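Local structure of HTH cro/C1-type domain-containing protein (7CSV) at residues 34-39 with 56-61; 8-13 with 45-50; 4-9 with 81-86. The protein serves as the antitoxin HigA, a dimeric helix-turn-helix regulator that recognises specific pseudopalindromic DNA motifs. All coordinates share one frame; numbering follows the deposited sequence.

Contact 1 (34-39 with 56-61); sequences LKVSAP and AIRLGR
The turn of the helix-turn-helix motif, which joins helix 27-34 to helix 38-45, meets helix 53-63 where Leu34 and Val36 pack against Arg58. Leu34 closes helix 27-34, and Lys35 ends the helical run with a positive phi of 63°. Leu34 O is then reached by Arg58 NH1 at 2.7 Å, near the guanidinium plane; the N-H is bent well off the line, at 126°, and the bond is weak. The Arg58 chain is extended from CG to NE, which carries the guanidinium out to the turn, while Lys35 O lies over one face of the guanidinium, 4.0 Å from NH1. A cation at the carboxyl end of helix 27-34 is probably favourable. The same NH1 forms a salt bridge with Glu93 of the second subunit, and NE one with Asp54, so the group ties together the turn, its own helix and the dimer partner. Val36 and Arg58 slide past each other in opposite directions, bringing Val36 CG1 to 3.6 Å from Arg58 CD. The buried part is made by Leu34 and Leu59: Leu34 CD2 lies 3.5 Å from Arg58 O, and its CD1 touches Leu59 CD2 at 3.9 Å. Around these side chains, Leu34 also packs on Met55 and Tyr62 of helix 53-63, Val36 on Ala31, and Leu59 on Leu30 of helix 27-34 and Trp70 of helix 67-93.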
loop_
_atom_site.group_PDB
_atom_site.type_symbol
_atom_site.label_atom_id
_atom_site.label_comp_id
_atom_site.label_asym_id
_atom_site.label_seq_id
_atom_site.Cartn_x
_atom_site.Cartn_y
_atom_site.Cartn_z
ATOM N N LEU A 34 -21.004 4.764 -0.623
ATOM C CA LEU A 34 -20.058 3.981 0.155
ATOM C C LEU A 34 -20.347 3.992 1.647
ATOM O O LEU A 34 -19.694 3.244 2.387
ATOM C CB LEU A 34 -18.641 4.503 -0.074
ATOM C CG LEU A 34 -18.151 4.505 -1.519
ATOM C CD1 LEU A 34 -16.723 5.037 -1.577
ATOM C CD2 LEU A 34 -18.226 3.112 -2.075
ATOM N N LYS A 35 -21.282 4.831 2.104
ATOM C CA LYS A 35 -21.576 4.992 3.527
ATOM C C LYS A 35 -20.360 5.534 4.281
ATOM O O LYS A 35 -19.999 5.062 5.360
ATOM C CB LYS A 35 -22.079 3.681 4.144
ATOM C CG LYS A 35 -23.166 2.964 3.318
ATOM C CD LYS A 35 -24.349 3.878 3.006
ATOM C CE LYS A 35 -25.230 3.305 1.902
ATOM N NZ LYS A 35 -26.280 4.289 1.480
ATOM N N VAL A 36 -19.724 6.547 3.694
ATOM C CA VAL A 36 -18.643 7.290 4.326
ATOM C C VAL A 36 -19.001 8.769 4.282
ATOM O O VAL A 36 -19.870 9.201 3.519
ATOM C CB VAL A 36 -17.275 7.039 3.646
ATOM C CG1 VAL A 36 -16.906 5.562 3.745
ATOM C CG2 VAL A 36 -17.334 7.457 2.199
ATOM N N SER A 37 -18.336 9.542 5.136
ATOM C CA SER A 37 -18.559 10.982 5.157
ATOM C C SER A 37 -18.094 11.610 3.850
ATOM O O SER A 37 -17.094 11.189 3.263
ATOM C CB SER A 37 -17.822 11.611 6.334
ATOM O OG SER A 37 -16.490 11.937 5.973
ATOM N N ALA A 38 -18.829 12.625 3.392
ATOM C CA ALA A 38 -18.465 13.285 2.141
ATOM C C ALA A 38 -17.064 13.882 2.165
ATOM O O ALA A 38 -16.369 13.780 1.138
ATOM C CB ALA A 38 -19.508 14.354 1.782
ATOM N N PRO A 39 -16.586 14.505 3.253
ATOM C CA PRO A 39 -15.185 14.952 3.255
ATOM C C PRO A 39 -14.192 13.815 3.078
ATOM O O PRO A 39 -13.095 14.051 2.559
ATOM C CB PRO A 39 -15.037 15.636 4.623
ATOM C CG PRO A 39 -16.418 16.095 4.953
ATOM C CD PRO A 39 -17.313 15.009 4.437
ATOM N N ALA A 56 -10.443 1.059 0.247
ATOM C CA ALA A 56 -10.196 0.245 -0.940
ATOM C C ALA A 56 -11.220 -0.864 -1.069
ATOM O O ALA A 56 -11.645 -1.208 -2.179
ATOM C CB ALA A 56 -8.795 -0.361 -0.886
ATOM N N ILE A 57 -11.592 -1.468 0.056
ATOM C CA ILE A 57 -12.632 -2.498 0.018
ATOM C C ILE A 57 -13.967 -1.892 -0.406
ATOM O O ILE A 57 -14.700 -2.477 -1.217
ATOM C CB ILE A 57 -12.722 -3.208 1.381
ATOM C CG1 ILE A 57 -11.422 -3.973 1.670
ATOM C CG2 ILE A 57 -13.917 -4.171 1.421
ATOM C CD1 ILE A 57 -11.300 -4.449 3.107
ATOM N N ARG A 58 -14.290 -0.698 0.101
ATOM C CA ARG A 58 -15.534 -0.035 -0.283
ATOM C C ARG A 58 -15.546 0.311 -1.767
ATOM O O ARG A 58 -16.538 0.071 -2.459
ATOM C CB ARG A 58 -15.760 1.217 0.568
ATOM C CG ARG A 58 -15.876 0.927 2.049
ATOM C CD ARG A 58 -16.173 2.163 2.873
ATOM N NE ARG A 58 -16.325 1.785 4.279
ATOM C CZ ARG A 58 -17.476 1.447 4.858
ATOM N NH1 ARG A 58 -18.621 1.462 4.179
ATOM N NH2 ARG A 58 -17.486 1.095 6.134
ATOM N N LEU A 59 -14.449 0.873 -2.278
ATOM C CA LEU A 59 -14.407 1.232 -3.688
ATOM C C LEU A 59 -14.449 -0.000 -4.576
ATOM O O LEU A 59 -15.108 0.003 -5.624
ATOM C CB LEU A 59 -13.146 2.049 -3.974
ATOM C CG LEU A 59 -13.126 3.451 -3.404
ATOM C CD1 LEU A 59 -11.683 3.970 -3.333
ATOM C CD2 LEU A 59 -13.979 4.365 -4.289
ATOM N N GLY A 60 -13.740 -1.059 -4.188
ATOM C CA GLY A 60 -13.811 -2.292 -4.956
ATOM C C GLY A 60 -15.225 -2.833 -5.014
ATOM O O GLY A 60 -15.707 -3.226 -6.079
ATOM N N ARG A 61 -15.911 -2.848 -3.862
ATOM C CA ARG A 61 -17.296 -3.306 -3.808
ATOM C C ARG A 61 -18.199 -2.457 -4.692
ATOM O O ARG A 61 -19.055 -2.984 -5.415
ATOM C CB ARG A 61 -17.788 -3.268 -2.358
ATOM C CG ARG A 61 -19.298 -3.448 -2.185
ATOM C CD ARG A 61 -19.711 -4.887 -2.300
ATOM N NE ARG A 61 -21.121 -5.054 -1.931
ATOM C CZ ARG A 61 -21.827 -6.155 -2.164
ATOM N NH1 ARG A 61 -21.261 -7.194 -2.765
ATOM N NH2 ARG A 61 -23.104 -6.213 -1.799
#

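Contact 2 (8-13 with 45-50); sequences PIHPGE and VREQRG
Gly12, in the first turn of helix 11-23, brings its CA within 4.2 Å of Val45 CA at the end of helix 38-45, an approach made possible by the lack of a side chain on Gly12. Two residues on from Val45, Glu47 turns out of the helix with a positive phi of 64° and forms a Schellman motif, which presents its CA and CB to His10. Glu47 CA sits 3.5 Å from the centroid of the His10 ring, almost on its normal, in a CH-pi contact. Pro11 CD covers the other face nearer the rim. At the ring edge, Arg49 O comes to 3.0 Å from His10 CE1. His10 is the N-cap of helix 11-23: ND1 accepts the N-H of Gly12 in the ring plane at 2.9 Å, a nearly straight bond of 165°, which helps fix the rotation of the ring. The Glu47 chain runs on, extended, past His10, with OE1 3.4 Å from His10 CB. A water accepts from His10 N at 2.8 Å and donates to Glu47 OE1. Glu13 OE2 lies only 4.0 Å from Glu47 OE2, a like-charge approach that the salt bridge from Glu47 to Arg16 would offset. Tyr77 of helix 67-93 meets the His10 ring edge-to-face. A side-chain N-cap thus meets a Schellman C-cap, joining the first helix of this Cro/C1-type fold to the end of the second helix of its helix-turn-helix.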
loop_
_atom_site.group_PDB
_atom_site.type_symbol
_atom_site.label_atom_id
_atom_site.label_comp_id
_atom_site.label_asym_id
_atom_site.label_seq_id
_atom_site.Cartn_x
_atom_site.Cartn_y
_atom_site.Cartn_z
ATOM N N PRO A 8 4.675 11.202 -9.070
ATOM C CA PRO A 8 3.496 10.671 -8.374
ATOM C C PRO A 8 2.197 10.928 -9.124
ATOM O O PRO A 8 1.969 12.005 -9.680
ATOM C CB PRO A 8 3.519 11.414 -7.027
ATOM C CG PRO A 8 4.884 12.120 -6.969
ATOM C CD PRO A 8 5.240 12.376 -8.386
ATOM N N ILE A 9 1.332 9.918 -9.129
ATOM C CA ILE A 9 -0.038 10.058 -9.599
ATOM C C ILE A 9 -0.941 9.683 -8.440
ATOM O O ILE A 9 -0.958 8.522 -8.017
ATOM C CB ILE A 9 -0.329 9.170 -10.811
ATOM C CG1 ILE A 9 0.513 9.601 -12.008
ATOM C CG2 ILE A 9 -1.808 9.224 -11.167
ATOM C CD1 ILE A 9 0.078 8.939 -13.273
ATOM N N HIS A 10 -1.691 10.651 -7.941
ATOM C CA HIS A 10 -2.561 10.377 -6.807
ATOM C C HIS A 10 -3.721 9.470 -7.213
ATOM O O HIS A 10 -4.307 9.645 -8.287
ATOM C CB HIS A 10 -3.100 11.672 -6.217
ATOM C CG HIS A 10 -3.627 11.507 -4.832
ATOM N ND1 HIS A 10 -4.873 10.977 -4.576
ATOM C CD2 HIS A 10 -3.073 11.770 -3.626
ATOM C CE1 HIS A 10 -5.067 10.929 -3.271
ATOM N NE2 HIS A 10 -3.990 11.409 -2.671
ATOM N N PRO A 11 -4.080 8.495 -6.372
ATOM C CA PRO A 11 -5.231 7.639 -6.686
ATOM C C PRO A 11 -6.506 8.414 -6.937
ATOM O O PRO A 11 -7.359 7.942 -7.695
ATOM C CB PRO A 11 -5.372 6.760 -5.437
ATOM C CG PRO A 11 -4.014 6.768 -4.811
ATOM C CD PRO A 11 -3.388 8.085 -5.135
ATOM N N GLY A 12 -6.674 9.573 -6.303
ATOM C CA GLY A 12 -7.884 10.351 -6.510
ATOM C C GLY A 12 -8.022 10.854 -7.929
ATOM O O GLY A 12 -9.137 11.046 -8.418
ATOM N N GLU A 13 -6.897 11.053 -8.617
ATOM C CA GLU A 13 -6.957 11.436 -10.022
ATOM C C GLU A 13 -7.585 10.335 -10.867
ATOM O O GLU A 13 -8.403 10.610 -11.754
ATOM C CB GLU A 13 -5.552 11.775 -10.513
ATOM C CG GLU A 13 -5.440 12.080 -11.990
ATOM C CD GLU A 13 -4.011 12.430 -12.367
ATOM O OE1 GLU A 13 -3.513 11.918 -13.386
ATOM O OE2 GLU A 13 -3.375 13.197 -11.618
ATOM N N VAL A 45 -10.371 12.888 -3.701
ATOM C CA VAL A 45 -10.403 13.427 -5.056
ATOM C C VAL A 45 -9.634 14.734 -5.140
ATOM O O VAL A 45 -9.163 15.097 -6.219
ATOM C CB VAL A 45 -11.842 13.623 -5.565
ATOM C CG1 VAL A 45 -12.614 12.310 -5.493
ATOM C CG2 VAL A 45 -12.544 14.719 -4.795
ATOM N N ARG A 46 -9.506 15.449 -4.028
ATOM C CA ARG A 46 -8.670 16.643 -3.960
ATOM C C ARG A 46 -7.201 16.311 -3.754
ATOM O O ARG A 46 -6.379 17.236 -3.656
ATOM C CB ARG A 46 -9.148 17.548 -2.829
ATOM C CG ARG A 46 -10.483 18.232 -3.085
ATOM C CD ARG A 46 -10.286 19.525 -3.859
ATOM N NE ARG A 46 -9.958 20.644 -2.981
ATOM C CZ ARG A 46 -8.725 21.083 -2.746
ATOM N NH1 ARG A 46 -8.540 22.113 -1.924
ATOM N NH2 ARG A 46 -7.680 20.500 -3.320
ATOM N N GLU A 47 -6.860 15.017 -3.672
ATOM C CA GLU A 47 -5.477 14.565 -3.503
ATOM C C GLU A 47 -4.890 15.022 -2.164
ATOM O O GLU A 47 -3.688 15.286 -2.049
ATOM C CB GLU A 47 -4.618 15.006 -4.697
ATOM C CG GLU A 47 -5.317 14.684 -6.022
ATOM C CD GLU A 47 -4.443 14.837 -7.250
ATOM O OE1 GLU A 47 -3.208 14.980 -7.114
ATOM O OE2 GLU A 47 -5.008 14.821 -8.363
ATOM N N GLN A 48 -5.742 15.083 -1.138
ATOM C CA GLN A 48 -5.383 15.491 0.213
ATOM C C GLN A 48 -5.471 14.343 1.202
ATOM O O GLN A 48 -5.347 14.566 2.411
ATOM C CB GLN A 48 -6.291 16.627 0.695
ATOM C CG GLN A 48 -6.346 17.792 -0.239
ATOM C CD GLN A 48 -4.986 18.455 -0.374
ATOM O OE1 GLN A 48 -4.371 18.826 0.622
ATOM N NE2 GLN A 48 -4.502 18.578 -1.602
ATOM N N ARG A 49 -5.697 13.128 0.720
ATOM C CA ARG A 49 -5.789 11.972 1.593
ATOM C C ARG A 49 -5.587 10.736 0.735
ATOM O O ARG A 49 -6.016 10.710 -0.420
ATOM C CB ARG A 49 -7.143 11.926 2.310
ATOM C CG ARG A 49 -7.372 10.682 3.133
ATOM C CD ARG A 49 -8.855 10.377 3.280
ATOM N NE ARG A 49 -9.578 11.413 4.013
ATOM C CZ ARG A 49 -9.551 11.552 5.335
ATOM N NH1 ARG A 49 -10.247 12.519 5.915
ATOM N NH2 ARG A 49 -8.822 10.731 6.080
ATOM N N GLY A 50 -4.913 9.730 1.290
ATOM C CA GLY A 50 -4.742 8.479 0.574
ATOM C C GLY A 50 -5.909 7.521 0.756
ATOM O O GLY A 50 -6.837 7.760 1.536
HETATM O O HOH W 1 -2.278 12.992 -9.441
#

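Contact 3 (4-9 with 81-86); sequences NGMRPI and TAYAAN
Met6 lays its CG against Tyr83 in the closer half of this contact, while toward Asn4 the chain only skirts the ring. Met6 CG is 3.8 Å from Tyr83 CD2, and the two side chains cross at about a right angle, the approach to the ring being oblique. Tyr83 CG is anti to the backbone N (chi1 -172°), with CG itself 3.9 Å from Met6 CG; beyond its CG the Met6 chain bends at chi2 and chi3 and leads away from the helix. Two residues on, the Pro8 ring meets the Thr81 methyl: CG2 touches Pro8 CB and CG, each at 3.9 Å. Thr81 OG1 bonds instead to Ser78 O within the helix. On the loose side, Gly5 CA stays 4.4 Å from Tyr83 CE2, and Asn4 lies exposed beside the phenol, whose OH is hydrogen-bonded to Glu91. No hydrogen bond joins the two segments, whose closest contacts are apolar. The arm follows helix 67-93, with Met6 also on Glu76 and both Met6 and Pro8 on Ala80, while Tyr83 and Ala82 reach Ile57 and Ala53 of the second subunit.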
loop_
_atom_site.group_PDB
_atom_site.type_symbol
_atom_site.label_atom_id
_atom_site.label_comp_id
_atom_site.label_asym_id
_atom_site.label_seq_id
_atom_site.Cartn_x
_atom_site.Cartn_y
_atom_site.Cartn_z
ATOM N N ASN A 4 16.824 6.897 -13.741
ATOM C CA ASN A 4 15.417 6.603 -13.498
ATOM C C ASN A 4 14.800 7.637 -12.558
ATOM O O ASN A 4 15.494 8.366 -11.844
ATOM C CB ASN A 4 15.259 5.205 -12.900
ATOM C CG ASN A 4 15.535 4.101 -13.906
ATOM O OD1 ASN A 4 15.215 4.232 -15.086
ATOM N ND2 ASN A 4 16.123 2.998 -13.437
ATOM N N GLY A 5 13.466 7.690 -12.554
ATOM C CA GLY A 5 12.787 8.613 -11.663
ATOM C C GLY A 5 11.353 8.186 -11.444
ATOM O O GLY A 5 10.827 7.319 -12.146
ATOM N N MET A 6 10.721 8.799 -10.445
ATOM C CA MET A 6 9.323 8.532 -10.112
ATOM C C MET A 6 8.551 9.840 -10.056
ATOM O O MET A 6 8.958 10.777 -9.359
ATOM C CB MET A 6 9.195 7.817 -8.762
ATOM C CG MET A 6 9.917 6.485 -8.667
ATOM S SD MET A 6 9.016 5.187 -9.545
ATOM C CE MET A 6 7.615 4.983 -8.441
ATOM N N ARG A 7 7.438 9.904 -10.775
ATOM C CA ARG A 7 6.539 11.032 -10.664
ATOM C C ARG A 7 5.213 10.541 -10.090
ATOM O O ARG A 7 4.675 9.532 -10.565
ATOM C CB ARG A 7 6.325 11.714 -12.036
ATOM C CG ARG A 7 5.010 12.478 -12.151
ATOM C CD ARG A 7 5.102 13.800 -12.927
ATOM N NE ARG A 7 6.200 14.680 -12.513
ATOM C CZ ARG A 7 6.782 15.576 -13.309
ATOM N NH1 ARG A 7 7.775 16.335 -12.854
ATOM N NH2 ARG A 7 6.343 15.746 -14.552
ATOM N N PRO A 8 4.675 11.202 -9.070
ATOM C CA PRO A 8 3.496 10.671 -8.374
ATOM C C PRO A 8 2.197 10.928 -9.124
ATOM O O PRO A 8 1.969 12.005 -9.680
ATOM C CB PRO A 8 3.519 11.414 -7.027
ATOM C CG PRO A 8 4.884 12.120 -6.969
ATOM C CD PRO A 8 5.240 12.376 -8.386
ATOM N N ILE A 9 1.332 9.918 -9.129
ATOM C CA ILE A 9 -0.038 10.058 -9.599
ATOM C C ILE A 9 -0.941 9.683 -8.440
ATOM O O ILE A 9 -0.958 8.522 -8.017
ATOM C CB ILE A 9 -0.329 9.170 -10.811
ATOM C CG1 ILE A 9 0.513 9.601 -12.008
ATOM C CG2 ILE A 9 -1.808 9.224 -11.167
ATOM C CD1 ILE A 9 0.078 8.939 -13.273
ATOM N N THR A 81 6.326 9.518 -3.982
ATOM C CA THR A 81 6.630 10.650 -3.116
ATOM C C THR A 81 7.815 10.344 -2.212
ATOM O O THR A 81 8.706 11.187 -2.040
ATOM C CB THR A 81 5.394 11.021 -2.300
ATOM O OG1 THR A 81 5.088 9.962 -1.383
ATOM C CG2 THR A 81 4.226 11.195 -3.230
ATOM N N ALA A 82 7.852 9.134 -1.646
ATOM C CA ALA A 82 8.983 8.716 -0.822
ATOM C C ALA A 82 10.270 8.694 -1.624
ATOM O O ALA A 82 11.330 9.093 -1.120
ATOM C CB ALA A 82 8.727 7.330 -0.227
ATOM N N TYR A 83 10.203 8.221 -2.873
ATOM C CA TYR A 83 11.408 8.173 -3.697
ATOM C C TYR A 83 11.909 9.574 -4.015
ATOM O O TYR A 83 13.119 9.831 -3.972
ATOM C CB TYR A 83 11.161 7.415 -4.999
ATOM C CG TYR A 83 12.446 7.187 -5.764
ATOM C CD1 TYR A 83 13.321 6.180 -5.385
ATOM C CD2 TYR A 83 12.807 8.015 -6.819
ATOM C CE1 TYR A 83 14.522 5.972 -6.072
ATOM C CE2 TYR A 83 14.007 7.823 -7.510
ATOM C CZ TYR A 83 14.854 6.799 -7.125
ATOM O OH TYR A 83 16.045 6.606 -7.799
ATOM N N ALA A 84 11.004 10.482 -4.377
ATOM C CA ALA A 84 11.444 11.833 -4.718
ATOM C C ALA A 84 12.084 12.519 -3.525
ATOM O O ALA A 84 12.972 13.365 -3.694
ATOM C CB ALA A 84 10.268 12.658 -5.236
ATOM N N ALA A 85 11.663 12.152 -2.317
ATOM C CA ALA A 85 12.190 12.758 -1.101
ATOM C C ALA A 85 13.502 12.111 -0.658
ATOM O O ALA A 85 14.492 12.812 -0.423
ATOM C CB ALA A 85 11.145 12.676 0.014
ATOM N N ASN A 86 13.538 10.780 -0.524
ATOM C CA ASN A 86 14.691 10.116 0.090
ATOM C C ASN A 86 15.351 9.056 -0.785
ATOM O O ASN A 86 16.343 8.449 -0.346
ATOM C CB ASN A 86 14.287 9.461 1.419
ATOM C CG ASN A 86 13.551 10.411 2.346
ATOM O OD1 ASN A 86 13.831 11.604 2.381
ATOM N ND2 ASN A 86 12.567 9.885 3.072
#

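Burial falls off from contacts 1 and 2, which are partly buried, to contact 3 at the surface. Contacts 2 and 3 share Pro8 and Ile9, so one amino-terminal arm lies on helix 67-93 in contact 3 and leads into helix 11-23 in contact 2; contacts 1 and 2 interlock along the chain, contact 1 holding the turn before helix 38-45 and contact 2 the end of that helix. Their chemistry differs accordingly: contact 1 pairs a leucine core with an arginine at a helix end, contact 2 joins two helix caps through an aromatic face and water, and contact 3 is apolar touch only. Contacts 1 and 3, on opposite sides of the chain's centre, both reach the second subunit, whereas contact 2 stays within one chain.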